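Local coordinates for suppressor protein MPT5 (Saccharomyces cerevisiae, PDB 5BYM) that binds a UGUAA-containing element in the 3'-UTR of target mRNAs and negatively regulates expression of HO by this route, at residues 198-203 / 229-234. Residues are numbered along the deposited sequence; the frame is centred on the assembly and turned at random.
Sequences ISVKIV and DFYLLA
Y231 reaches across from helix 229-240 and sets its phenol end between V200 and V203, one turn apart on helix 192-204. Its OH lies 3.4 Å from V200 CA and 3.5 Å from V203 CG2, and makes no hydrogen bond to either residue. The O of S199 lies near the plane of the ring at its edge, 4.1 Å from Y231 OH, too far for a hydrogen bond; that carbonyl already accepts the backbone N of V203. The two valines approach the ring obliquely: V203 comes from the opposite direction and puts CG2 3.8 Å from Y231 CE2, whereas V200 crosses the tyrosine at about a right angle, with CG2 4.3 Å from Y231 CZ. The tyrosine owes its reach to a first torsion that sets CG anti to the backbone N (chi1 164°), and the ring spans the gap to the two valines. Replacing Y231 by alanine removes the ring and is likely to leave V200 and V203 without their aromatic partner and a gap between the helices. A second, more buried contact runs from L232 CD1 to V203 CG2 at 4.1 Å. Further out, L222 of helix 215-222, which lies between the two in sequence, touches both S199 and L232, while V203 also packs on E235 and R239. S199 OG is hydrogen-bonded to the O of I195 in its own helix. The axes of the two short segments are nearly parallel, 9° apart, and 11.3 Å from each other, a spacing bridged by the long tyrosine. Such side-by-side packing of like-directed helices is characteristic of the PUF (Pumilio homology) fold, an all-helical repeat solenoid; here it joins the boundary of Pumilio repeats 5 and 6 to the later part of repeat 6.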
loop_
_atom_site.group_PDB
_atom_site.type_symbol
_atom_site.label_atom_id
_atom_site.label_comp_id
_atom_site.label_asym_id
_atom_site.label_seq_id
_atom_site.Cartn_x
_atom_site.Cartn_y
_atom_site.Cartn_z
ATOM N N ILE A 198 2.023 5.496 -12.294
ATOM C CA ILE A 198 2.838 4.613 -11.464
ATOM C C ILE A 198 2.929 3.220 -12.089
ATOM O O ILE A 198 3.996 2.603 -12.100
ATOM C CB ILE A 198 2.288 4.514 -10.014
ATOM C CG1 ILE A 198 2.247 5.900 -9.362
ATOM C CG2 ILE A 198 3.145 3.579 -9.173
ATOM C CD1 ILE A 198 1.581 5.917 -7.994
ATOM N N SER A 199 1.805 2.737 -12.612
ATOM C CA SER A 199 1.741 1.420 -13.241
ATOM C C SER A 199 2.760 1.254 -14.370
ATOM O O SER A 199 3.347 0.183 -14.521
ATOM C CB SER A 199 0.330 1.143 -13.755
ATOM O OG SER A 199 -0.614 1.295 -12.708
ATOM N N VAL A 200 2.970 2.311 -15.151
ATOM C CA VAL A 200 3.998 2.296 -16.187
ATOM C C VAL A 200 5.372 1.999 -15.585
ATOM O O VAL A 200 6.105 1.144 -16.087
ATOM C CB VAL A 200 4.051 3.631 -16.959
ATOM C CG1 VAL A 200 5.181 3.616 -17.971
ATOM C CG2 VAL A 200 2.731 3.890 -17.662
ATOM N N LYS A 201 5.703 2.696 -14.498
ATOM C CA LYS A 201 6.992 2.533 -13.828
ATOM C C LYS A 201 7.147 1.126 -13.251
ATOM O O LYS A 201 8.214 0.513 -13.353
ATOM C CB LYS A 201 7.157 3.579 -12.719
ATOM C CG LYS A 201 8.594 4.054 -12.510
ATOM C CD LYS A 201 9.033 5.016 -13.619
ATOM C CE LYS A 201 10.500 5.400 -13.494
ATOM N NZ LYS A 201 10.889 6.486 -14.452
ATOM N N ILE A 202 6.072 0.620 -12.653
ATOM C CA ILE A 202 6.049 -0.738 -12.119
ATOM C C ILE A 202 6.319 -1.764 -13.226
ATOM O O ILE A 202 7.099 -2.700 -13.039
ATOM C CB ILE A 202 4.702 -1.040 -11.422
ATOM C CG1 ILE A 202 4.519 -0.122 -10.207
ATOM C CG2 ILE A 202 4.631 -2.491 -11.001
ATOM C CD1 ILE A 202 3.185 -0.288 -9.493
ATOM N N VAL A 203 5.679 -1.573 -14.378
ATOM C CA VAL A 203 5.907 -2.422 -15.547
ATOM C C VAL A 203 7.371 -2.385 -15.994
ATOM O O VAL A 203 7.941 -3.410 -16.376
ATOM C CB VAL A 203 4.992 -2.016 -16.725
ATOM C CG1 VAL A 203 5.456 -2.660 -18.018
ATOM C CG2 VAL A 203 3.550 -2.400 -16.428
ATOM N N ASP A 229 -6.825 -3.472 -17.459
ATOM C CA ASP A 229 -6.840 -4.685 -18.274
ATOM C C ASP A 229 -6.260 -4.501 -19.681
ATOM O O ASP A 229 -5.499 -5.344 -20.157
ATOM C CB ASP A 229 -8.263 -5.254 -18.361
ATOM C CG ASP A 229 -8.850 -5.579 -16.996
ATOM O OD1 ASP A 229 -10.094 -5.639 -16.884
ATOM O OD2 ASP A 229 -8.074 -5.767 -16.036
ATOM N N PHE A 230 -6.607 -3.394 -20.332
ATOM C CA PHE A 230 -6.162 -3.131 -21.703
ATOM C C PHE A 230 -4.654 -2.911 -21.846
ATOM O O PHE A 230 -4.138 -2.843 -22.961
ATOM C CB PHE A 230 -6.896 -1.917 -22.282
ATOM C CG PHE A 230 -6.341 -0.594 -21.827
ATOM C CD1 PHE A 230 -5.970 0.367 -22.754
ATOM C CD2 PHE A 230 -6.204 -0.302 -20.477
ATOM C CE1 PHE A 230 -5.462 1.587 -22.343
ATOM C CE2 PHE A 230 -5.699 0.916 -20.063
ATOM C CZ PHE A 230 -5.330 1.860 -20.995
ATOM N N TYR A 231 -3.956 -2.797 -20.720
ATOM C CA TYR A 231 -2.535 -2.472 -20.720
ATOM C C TYR A 231 -1.708 -3.488 -19.934
ATOM O O TYR A 231 -0.766 -4.077 -20.465
ATOM C CB TYR A 231 -2.328 -1.060 -20.162
ATOM C CG TYR A 231 -0.906 -0.734 -19.760
ATOM C CD1 TYR A 231 0.063 -0.465 -20.718
ATOM C CD2 TYR A 231 -0.540 -0.670 -18.422
ATOM C CE1 TYR A 231 1.361 -0.157 -20.353
ATOM C CE2 TYR A 231 0.754 -0.362 -18.048
ATOM C CZ TYR A 231 1.699 -0.107 -19.016
ATOM O OH TYR A 231 2.987 0.200 -18.644
ATOM N N LEU A 232 -2.066 -3.688 -18.670
ATOM C CA LEU A 232 -1.302 -4.552 -17.770
ATOM C C LEU A 232 -1.299 -6.021 -18.199
ATOM O O LEU A 232 -0.306 -6.725 -18.005
ATOM C CB LEU A 232 -1.836 -4.420 -16.341
ATOM C CG LEU A 232 -1.087 -5.141 -15.219
ATOM C CD1 LEU A 232 0.323 -4.597 -15.080
ATOM C CD2 LEU A 232 -1.838 -4.993 -13.910
ATOM N N LEU A 233 -2.406 -6.478 -18.780
ATOM C CA LEU A 233 -2.531 -7.869 -19.215
ATOM C C LEU A 233 -1.552 -8.230 -20.329
ATOM O O LEU A 233 -0.880 -9.260 -20.265
ATOM C CB LEU A 233 -3.968 -8.176 -19.647
ATOM C CG LEU A 233 -4.957 -8.440 -18.510
ATOM C CD1 LEU A 233 -6.369 -8.616 -19.050
ATOM C CD2 LEU A 233 -4.534 -9.664 -17.712
ATOM N N ALA A 234 -1.474 -7.381 -21.349
ATOM C CA ALA A 234 -0.495 -7.567 -22.413
ATOM C C ALA A 234 0.933 -7.445 -21.879
ATOM O O ALA A 234 1.791 -8.267 -22.201
ATOM C CB ALA A 234 -0.727 -6.563 -23.523
#